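Aromatic amino acid exporter YddG (Starkeya novella, PDB 5I20) exports amino acids of many kinds, among them threonine, methionine, lysine and glutamate, across the bacterial inner membrane. Local coordinates at residues L239-L253 against L267-A281. Residues are numbered along the deposited sequence; the frame is centred on the assembly and turned at random.
Sequences LLGVLSYAAPVLSTL and LAIACALIVGGAAVA. With OLC ((2R)-2,3-dihydroxypropyl (9Z)-octadec-9-enoate), chain I; OLC ((2R)-2,3-dihydroxypropyl (9Z)-octadec-9-enoate), chain H.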
ATOM      1  N   LEU A 239      -8.459 -12.097   2.244  1.00 48.25           N
ATOM      2  CA  LEU A 239      -7.278 -12.584   2.945  1.00 46.28           C
ATOM      3  C   LEU A 239      -6.102 -11.621   2.792  1.00 43.16           C
ATOM      4  O   LEU A 239      -5.376 -11.363   3.755  1.00 38.34           O
ATOM      5  CB  LEU A 239      -6.894 -13.976   2.441  1.00 52.02           C
ATOM      6  CG  LEU A 239      -5.769 -14.675   3.207  1.00 58.83           C
ATOM      7  CD1 LEU A 239      -6.058 -14.667   4.699  1.00 58.66           C
ATOM      8  CD2 LEU A 239      -5.593 -16.098   2.703  1.00 64.49           C
ATOM      9  N   LEU A 240      -5.917 -11.092   1.586  1.00 40.49           N
ATOM     10  CA  LEU A 240      -4.843 -10.134   1.336  1.00 45.55           C
ATOM     11  C   LEU A 240      -5.081  -8.842   2.115  1.00 42.53           C
ATOM     12  O   LEU A 240      -4.133  -8.146   2.484  1.00 46.44           O
ATOM     13  CB  LEU A 240      -4.709  -9.845  -0.164  1.00 47.54           C
ATOM     14  CG  LEU A 240      -4.068 -10.961  -0.996  1.00 48.17           C
ATOM     15  CD1 LEU A 240      -4.260 -10.716  -2.485  1.00 40.01           C
ATOM     16  CD2 LEU A 240      -2.584 -11.096  -0.665  1.00 39.18           C
ATOM     17  N   GLY A 241      -6.349  -8.528   2.367  1.00 41.08           N
ATOM     18  CA  GLY A 241      -6.699  -7.430   3.252  1.00 39.34           C
ATOM     19  C   GLY A 241      -6.189  -7.693   4.658  1.00 41.81           C
ATOM     20  O   GLY A 241      -5.542  -6.840   5.267  1.00 45.87           O
ATOM     21  N   VAL A 242      -6.470  -8.891   5.163  1.00 37.77           N
ATOM     22  CA  VAL A 242      -6.001  -9.311   6.480  1.00 38.13           C
ATOM     23  C   VAL A 242      -4.475  -9.295   6.548  1.00 37.60           C
ATOM     24  O   VAL A 242      -3.891  -8.756   7.488  1.00 39.57           O
ATOM     25  CB  VAL A 242      -6.515 -10.731   6.839  1.00 35.72           C
ATOM     26  CG1 VAL A 242      -5.945 -11.193   8.175  1.00 35.69           C
ATOM     27  CG2 VAL A 242      -8.035 -10.748   6.877  1.00 35.84           C
ATOM     28  N   LEU A 243      -3.836  -9.873   5.535  1.00 42.31           N
ATOM     29  CA  LEU A 243      -2.382 -10.006   5.506  1.00 37.84           C
ATOM     30  C   LEU A 243      -1.658  -8.671   5.361  1.00 42.90           C
ATOM     31  O   LEU A 243      -0.473  -8.573   5.672  1.00 48.55           O
ATOM     32  CB  LEU A 243      -1.965 -10.940   4.373  1.00 37.61           C
ATOM     33  CG  LEU A 243      -2.410 -12.395   4.520  1.00 42.22           C
ATOM     34  CD1 LEU A 243      -2.059 -13.192   3.277  1.00 38.67           C
ATOM     35  CD2 LEU A 243      -1.795 -13.025   5.765  1.00 39.95           C
ATOM     36  N   SER A 244      -2.360  -7.646   4.890  1.00 35.13           N
ATOM     37  CA  SER A 244      -1.734  -6.339   4.703  1.00 40.55           C
ATOM     38  C   SER A 244      -1.269  -5.715   6.026  1.00 34.56           C
ATOM     39  O   SER A 244      -0.321  -4.935   6.037  1.00 34.65           O
ATOM     40  CB  SER A 244      -2.689  -5.393   3.972  1.00 34.59           C
ATOM     41  OG  SER A 244      -2.814  -5.770   2.610  1.00 35.73           O
ATOM     42  N   TYR A 245      -1.903  -6.073   7.143  1.00 34.36           N
ATOM     43  CA  TYR A 245      -1.428  -5.593   8.445  1.00 37.56           C
ATOM     44  C   TYR A 245      -0.098  -6.232   8.860  1.00 38.92           C
ATOM     45  O   TYR A 245       0.409  -5.960   9.943  1.00 47.54           O
ATOM     46  CB  TYR A 245      -2.475  -5.831   9.538  1.00 38.21           C
ATOM     47  CG  TYR A 245      -3.602  -4.831   9.505  1.00 37.94           C
ATOM     48  CD1 TYR A 245      -3.345  -3.464   9.561  1.00 36.33           C
ATOM     49  CD2 TYR A 245      -4.921  -5.247   9.387  1.00 33.62           C
ATOM     50  CE1 TYR A 245      -4.371  -2.544   9.516  1.00 36.19           C
ATOM     51  CE2 TYR A 245      -5.955  -4.336   9.340  1.00 37.08           C
ATOM     52  CZ  TYR A 245      -5.675  -2.985   9.404  1.00 40.61           C
ATOM     53  OH  TYR A 245      -6.703  -2.072   9.357  1.00 38.39           O
ATOM     54  N   ALA A 246       0.467  -7.081   8.010  1.00 38.31           N
ATOM     55  CA  ALA A 246       1.800  -7.601   8.275  1.00 41.29           C
ATOM     56  C   ALA A 246       2.852  -6.550   7.932  1.00 40.06           C
ATOM     57  O   ALA A 246       3.952  -6.568   8.478  1.00 41.15           O
ATOM     58  CB  ALA A 246       2.051  -8.879   7.495  1.00 36.55           C
ATOM     59  N   ALA A 247       2.502  -5.630   7.037  1.00 35.82           N
ATOM     60  CA  ALA A 247       3.449  -4.619   6.565  1.00 43.56           C
ATOM     61  C   ALA A 247       4.013  -3.729   7.684  1.00 44.69           C
ATOM     62  O   ALA A 247       5.224  -3.522   7.729  1.00 41.69           O
ATOM     63  CB  ALA A 247       2.810  -3.758   5.474  1.00 43.47           C
ATOM     64  N   PRO A 248       3.158  -3.202   8.588  1.00 43.21           N
ATOM     65  CA  PRO A 248       3.751  -2.409   9.677  1.00 36.80           C
ATOM     66  C   PRO A 248       4.673  -3.218  10.586  1.00 40.86           C
ATOM     67  O   PRO A 248       5.701  -2.705  11.024  1.00 44.81           O
ATOM     68  CB  PRO A 248       2.530  -1.918  10.459  1.00 35.76           C
ATOM     69  CG  PRO A 248       1.425  -1.917   9.460  1.00 40.35           C
ATOM     70  CD  PRO A 248       1.686  -3.117   8.604  1.00 41.89           C
ATOM     71  N   VAL A 249       4.310  -4.468  10.860  1.00 42.95           N
ATOM     72  CA  VAL A 249       5.123  -5.329  11.714  1.00 40.71           C
ATOM     73  C   VAL A 249       6.438  -5.700  11.040  1.00 39.83           C
ATOM     74  O   VAL A 249       7.507  -5.603  11.643  1.00 44.57           O
ATOM     75  CB  VAL A 249       4.370  -6.620  12.093  1.00 41.77           C
ATOM     76  CG1 VAL A 249       5.286  -7.561  12.861  1.00 39.88           C
ATOM     77  CG2 VAL A 249       3.135  -6.290  12.909  1.00 40.49           C
ATOM     78  N   LEU A 250       6.355  -6.133   9.787  1.00 38.30           N
ATOM     79  CA  LEU A 250       7.546  -6.493   9.033  1.00 41.44           C
ATOM     80  C   LEU A 250       8.442  -5.273   8.843  1.00 42.71           C
ATOM     81  O   LEU A 250       9.666  -5.386   8.868  1.00 40.71           O
ATOM     82  CB  LEU A 250       7.162  -7.099   7.681  1.00 46.37           C
ATOM     83  CG  LEU A 250       6.581  -8.516   7.731  1.00 48.15           C
ATOM     84  CD1 LEU A 250       6.061  -8.940   6.370  1.00 52.99           C
ATOM     85  CD2 LEU A 250       7.623  -9.508   8.236  1.00 42.70           C
ATOM     86  N   SER A 251       7.824  -4.108   8.666  1.00 38.99           N
ATOM     87  CA  SER A 251       8.566  -2.860   8.505  1.00 45.57           C
ATOM     88  C   SER A 251       9.424  -2.574   9.733  1.00 40.43           C
ATOM     89  O   SER A 251      10.607  -2.255   9.616  1.00 41.50           O
ATOM     90  CB  SER A 251       7.607  -1.695   8.248  1.00 43.12           C
ATOM     91  OG  SER A 251       8.308  -0.485   8.018  1.00 47.47           O
ATOM     92  N   THR A 252       8.822  -2.706  10.910  1.00 42.92           N
ATOM     93  CA  THR A 252       9.532  -2.483  12.163  1.00 42.07           C
ATOM     94  C   THR A 252      10.616  -3.536  12.383  1.00 49.74           C
ATOM     95  O   THR A 252      11.709  -3.219  12.855  1.00 53.68           O
ATOM     96  CB  THR A 252       8.567  -2.488  13.360  1.00 43.63           C
ATOM     97  OG1 THR A 252       7.526  -1.529  13.136  1.00 44.51           O
ATOM     98  CG2 THR A 252       9.303  -2.145  14.644  1.00 41.99           C
ATOM     99  N   LEU A 253      10.312  -4.785  12.040  1.00 47.05           N
ATOM    100  CA  LEU A 253      11.296  -5.862  12.135  1.00 49.79           C
ATOM    101  C   LEU A 253      12.524  -5.576  11.267  1.00 45.29           C
ATOM    102  O   LEU A 253      13.645  -5.918  11.640  1.00 45.36           O
ATOM    103  CB  LEU A 253      10.677  -7.205  11.734  1.00 48.71           C
ATOM    104  CG  LEU A 253       9.698  -7.868  12.709  1.00 52.68           C
ATOM    105  CD1 LEU A 253       9.063  -9.102  12.081  1.00 53.81           C
ATOM    106  CD2 LEU A 253      10.399  -8.235  14.005  1.00 55.97           C
ATOM    107  N   LEU A 267       6.236  -4.329  19.858  1.00 47.43           N
ATOM    108  CA  LEU A 267       6.550  -5.068  18.647  1.00 46.30           C
ATOM    109  C   LEU A 267       6.186  -6.544  18.821  1.00 46.71           C
ATOM    110  O   LEU A 267       5.654  -7.175  17.906  1.00 44.89           O
ATOM    111  CB  LEU A 267       8.032  -4.897  18.297  1.00 47.26           C
ATOM    112  CG  LEU A 267       8.567  -5.432  16.963  1.00 51.47           C
ATOM    113  CD1 LEU A 267       9.054  -6.863  17.107  1.00 58.58           C
ATOM    114  CD2 LEU A 267       7.529  -5.320  15.851  1.00 43.55           C
ATOM    115  N   ALA A 268       6.468  -7.087  20.001  1.00 42.37           N
ATOM    116  CA  ALA A 268       6.140  -8.477  20.300  1.00 53.03           C
ATOM    117  C   ALA A 268       4.628  -8.707  20.269  1.00 46.89           C
ATOM    118  O   ALA A 268       4.157  -9.686  19.691  1.00 43.17           O
ATOM    119  CB  ALA A 268       6.711  -8.883  21.654  1.00 43.86           C
ATOM    120  N   ILE A 269       3.877  -7.798  20.886  1.00 43.20           N
ATOM    121  CA  ILE A 269       2.420  -7.886  20.918  1.00 43.25           C
ATOM    122  C   ILE A 269       1.824  -7.764  19.514  1.00 43.88           C
ATOM    123  O   ILE A 269       0.911  -8.511  19.157  1.00 44.49           O
ATOM    124  CB  ILE A 269       1.811  -6.799  21.832  1.00 46.70           C
ATOM    125  CG1 ILE A 269       2.229  -7.027  23.287  1.00 51.89           C
ATOM    126  CG2 ILE A 269       0.296  -6.790  21.730  1.00 46.23           C
ATOM    127  CD1 ILE A 269       1.653  -8.283  23.900  1.00 55.44           C
ATOM    128  N   ALA A 270       2.348  -6.836  18.719  1.00 44.03           N
ATOM    129  CA  ALA A 270       1.881  -6.659  17.344  1.00 41.37           C
ATOM    130  C   ALA A 270       2.144  -7.914  16.517  1.00 39.59           C
ATOM    131  O   ALA A 270       1.293  -8.339  15.735  1.00 37.11           O
ATOM    132  CB  ALA A 270       2.544  -5.452  16.703  1.00 37.78           C
ATOM    133  N   CYS A 271       3.324  -8.503  16.705  1.00 40.68           N
ATOM    134  CA  CYS A 271       3.681  -9.768  16.066  1.00 38.89           C
ATOM    135  C   CYS A 271       2.674 -10.872  16.376  1.00 43.00           C
ATOM    136  O   CYS A 271       2.197 -11.551  15.473  1.00 41.80           O
ATOM    137  CB  CYS A 271       5.079 -10.218  16.503  1.00 41.02           C
ATOM    138  SG  CYS A 271       6.439  -9.335  15.713  1.00 50.54           S
ATOM    139  N   ALA A 272       2.363 -11.050  17.656  1.00 39.13           N
ATOM    140  CA  ALA A 272       1.411 -12.072  18.071  1.00 43.54           C
ATOM    141  C   ALA A 272       0.039 -11.837  17.440  1.00 42.96           C
ATOM    142  O   ALA A 272      -0.606 -12.770  16.965  1.00 38.16           O
ATOM    143  CB  ALA A 272       1.296 -12.109  19.585  1.00 41.14           C
ATOM    144  N   LEU A 273      -0.393 -10.580  17.426  1.00 44.27           N
ATOM    145  CA  LEU A 273      -1.720 -10.230  16.931  1.00 41.98           C
ATOM    146  C   LEU A 273      -1.872 -10.473  15.431  1.00 41.94           C
ATOM    147  O   LEU A 273      -2.933 -10.897  14.974  1.00 44.17           O
ATOM    148  CB  LEU A 273      -2.035  -8.769  17.262  1.00 36.45           C
ATOM    149  CG  LEU A 273      -2.453  -8.518  18.715  1.00 36.90           C
ATOM    150  CD1 LEU A 273      -2.509  -7.033  19.025  1.00 36.83           C
ATOM    151  CD2 LEU A 273      -3.799  -9.172  19.001  1.00 36.81           C
ATOM    152  N   ILE A 274      -0.818 -10.215  14.664  1.00 41.93           N
ATOM    153  CA  ILE A 274      -0.903 -10.368  13.217  1.00 36.17           C
ATOM    154  C   ILE A 274      -0.673 -11.830  12.826  1.00 43.49           C
ATOM    155  O   ILE A 274      -1.214 -12.304  11.827  1.00 42.51           O
ATOM    156  CB  ILE A 274       0.096  -9.425  12.481  1.00 44.69           C
ATOM    157  CG1 ILE A 274      -0.554  -8.813  11.235  1.00 52.41           C
ATOM    158  CG2 ILE A 274       1.403 -10.128  12.138  1.00 39.29           C
ATOM    159  CD1 ILE A 274      -0.679  -9.759  10.063  1.00 58.87           C
ATOM    160  N   VAL A 275       0.104 -12.556  13.623  1.00 37.54           N
ATOM    161  CA  VAL A 275       0.259 -13.986  13.392  1.00 44.49           C
ATOM    162  C   VAL A 275      -1.055 -14.685  13.733  1.00 45.81           C
ATOM    163  O   VAL A 275      -1.545 -15.515  12.966  1.00 46.50           O
ATOM    164  CB  VAL A 275       1.419 -14.593  14.214  1.00 43.92           C
ATOM    165  CG1 VAL A 275       1.369 -16.111  14.169  1.00 45.55           C
ATOM    166  CG2 VAL A 275       2.759 -14.097  13.683  1.00 43.02           C
ATOM    167  N   GLY A 276      -1.633 -14.327  14.875  1.00 38.08           N
ATOM    168  CA  GLY A 276      -2.908 -14.882  15.284  1.00 40.67           C
ATOM    169  C   GLY A 276      -4.033 -14.486  14.343  1.00 45.34           C
ATOM    170  O   GLY A 276      -4.924 -15.289  14.053  1.00 47.28           O
ATOM    171  N   GLY A 277      -3.990 -13.247  13.862  1.00 39.70           N
ATOM    172  CA  GLY A 277      -5.009 -12.743  12.960  1.00 39.24           C
ATOM    173  C   GLY A 277      -4.973 -13.433  11.610  1.00 41.82           C
ATOM    174  O   GLY A 277      -6.013 -13.797  11.060  1.00 36.83           O
ATOM    175  N   ALA A 278      -3.770 -13.609  11.074  1.00 39.21           N
ATOM    176  CA  ALA A 278      -3.598 -14.305   9.806  1.00 40.12           C
ATOM    177  C   ALA A 278      -4.022 -15.763   9.931  1.00 43.69           C
ATOM    178  O   ALA A 278      -4.593 -16.332   9.002  1.00 44.99           O
ATOM    179  CB  ALA A 278      -2.151 -14.212   9.335  1.00 40.34           C
ATOM    180  N   ALA A 279      -3.750 -16.362  11.088  1.00 42.29           N
ATOM    181  CA  ALA A 279      -4.066 -17.769  11.315  1.00 42.71           C
ATOM    182  C   ALA A 279      -5.572 -17.991  11.410  1.00 43.51           C
ATOM    183  O   ALA A 279      -6.102 -18.959  10.873  1.00 42.55           O
ATOM    184  CB  ALA A 279      -3.376 -18.266  12.572  1.00 42.89           C
ATOM    185  N   VAL A 280      -6.250 -17.085  12.105  1.00 46.13           N
ATOM    186  CA  VAL A 280      -7.698 -17.124  12.244  1.00 44.25           C
ATOM    187  C   VAL A 280      -8.391 -17.007  10.885  1.00 45.16           C
ATOM    188  O   VAL A 280      -9.351 -17.722  10.603  1.00 41.87           O
ATOM    189  CB  VAL A 280      -8.193 -15.991  13.181  1.00 49.95           C
ATOM    190  CG1 VAL A 280      -9.683 -15.743  13.008  1.00 50.70           C
ATOM    191  CG2 VAL A 280      -7.867 -16.323  14.627  1.00 52.72           C
ATOM    192  N   ALA A 281      -7.888 -16.112  10.041  1.00 43.68           N
ATOM    193  CA  ALA A 281      -8.520 -15.831   8.757  1.00 46.82           C
ATOM    194  C   ALA A 281      -8.177 -16.869   7.686  1.00 51.50           C
ATOM    195  O   ALA A 281      -8.921 -17.043   6.725  1.00 51.87           O
ATOM    196  CB  ALA A 281      -8.130 -14.438   8.279  1.00 44.32           C
TER
HETATM  197  C9  OLC I 303       9.849 -12.364  15.727  1.00 61.50           C
HETATM  198  C8  OLC I 303       9.571 -12.302  17.192  1.00 61.65           C
HETATM  199  C7  OLC I 303       9.063 -10.945  17.544  1.00 61.98           C
HETATM  200  C6  OLC I 303      10.163 -10.127  18.133  1.00 62.51           C
HETATM  201  C5  OLC I 303       9.781  -9.694  19.508  1.00 62.67           C
HETATM  202  C4  OLC I 303      10.843  -8.809  20.071  1.00 61.10           C
HETATM  203  C3  OLC I 303      10.331  -8.112  21.285  1.00 63.83           C
HETATM  204  C2  OLC I 303      10.977  -8.672  22.508  1.00 65.80           C
HETATM  205  C8  OLC H 302       1.177 -15.944   4.294  1.00 60.97           C
HETATM  206  C7  OLC H 302       1.438 -15.964   2.826  1.00 62.78           C
HETATM  207  C6  OLC H 302       0.146 -15.901   2.084  1.00 65.61           C
HETATM  208  C5  OLC H 302      -0.552 -17.212   2.206  1.00 68.92           C
HETATM  209  C4  OLC H 302      -1.551 -17.350   1.109  1.00 68.61           C
HETATM  210  C3  OLC H 302      -2.383 -18.561   1.359  1.00 71.78           C
HETATM  211  C2  OLC H 302      -3.157 -18.888   0.128  1.00 72.87           C
HETATM  212  C1  OLC H 302      -4.598 -19.022   0.478  1.00 76.62           C
HETATM  213  O19 OLC H 302      -5.455 -18.703  -0.334  1.00 76.97           O
HETATM  214  O20 OLC H 302      -4.954 -19.570   1.687  1.00 77.58           O
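The last two transmembrane spans of this DMT-superfamily exporter form an antiparallel helical hairpin in which the first span is interrupted and the second is continuous, so that apolar packing has to bridge a break in one helix. At the break, a type I beta turn from Leu-243 to Ala-246, Ile-274 reaches in from helix 267-281: its CG1 rests 3.3 Å from Tyr-245 O, while CD1 lies 3.8 Å from Ala-246 CB. The two pieces of the broken span meet that helix differently, 239-243 running nearly antiparallel to it at 170° and 246-253 at 141°. Val-249 is a knob in a hole made by Leu-267, Ala-270, Cys-271 and Ile-274. With CG1 anti to the backbone N (chi1 174°), its two methyls part, CG1 going 3.6 Å from Cys-271 SG and CG2 onto Ala-270 CB. A turn beyond Val-249, the branches of Leu-267 divide between two partners: CD1 meets Leu-253 CD2 at 3.6 Å, the two side chains crossing at about a right angle, and CD2 lies 3.8 Å from Thr-252 CG2. Thr-252 can offer that methyl because its hydroxyl turns back to Pro-248 O, 3.0 Å from OG1; this oxygen also accepts from Thr-252 N, on the opposite face of its plane. A serine here would probably keep the hydroxyl but leave Leu-267 CD2 without its methyl partner. On the other side of the break the shorter helical piece meets small residues: Val-242 CG1 packs 3.9 Å from Ala-281 CB, and Leu-243 CD2 touches Ala-278 CB. One monoolein lies against Leu-239 and Leu-243, another against Leu-267 and Cys-271 near the opposite end. Around the broken span, Leu-243 packs on helix 3-17, Thr-252 on helix 119-136, and Tyr-245, its hydroxyl hydrogen-bonded to Tyr-99 O, on helices 101-108 and 119-136.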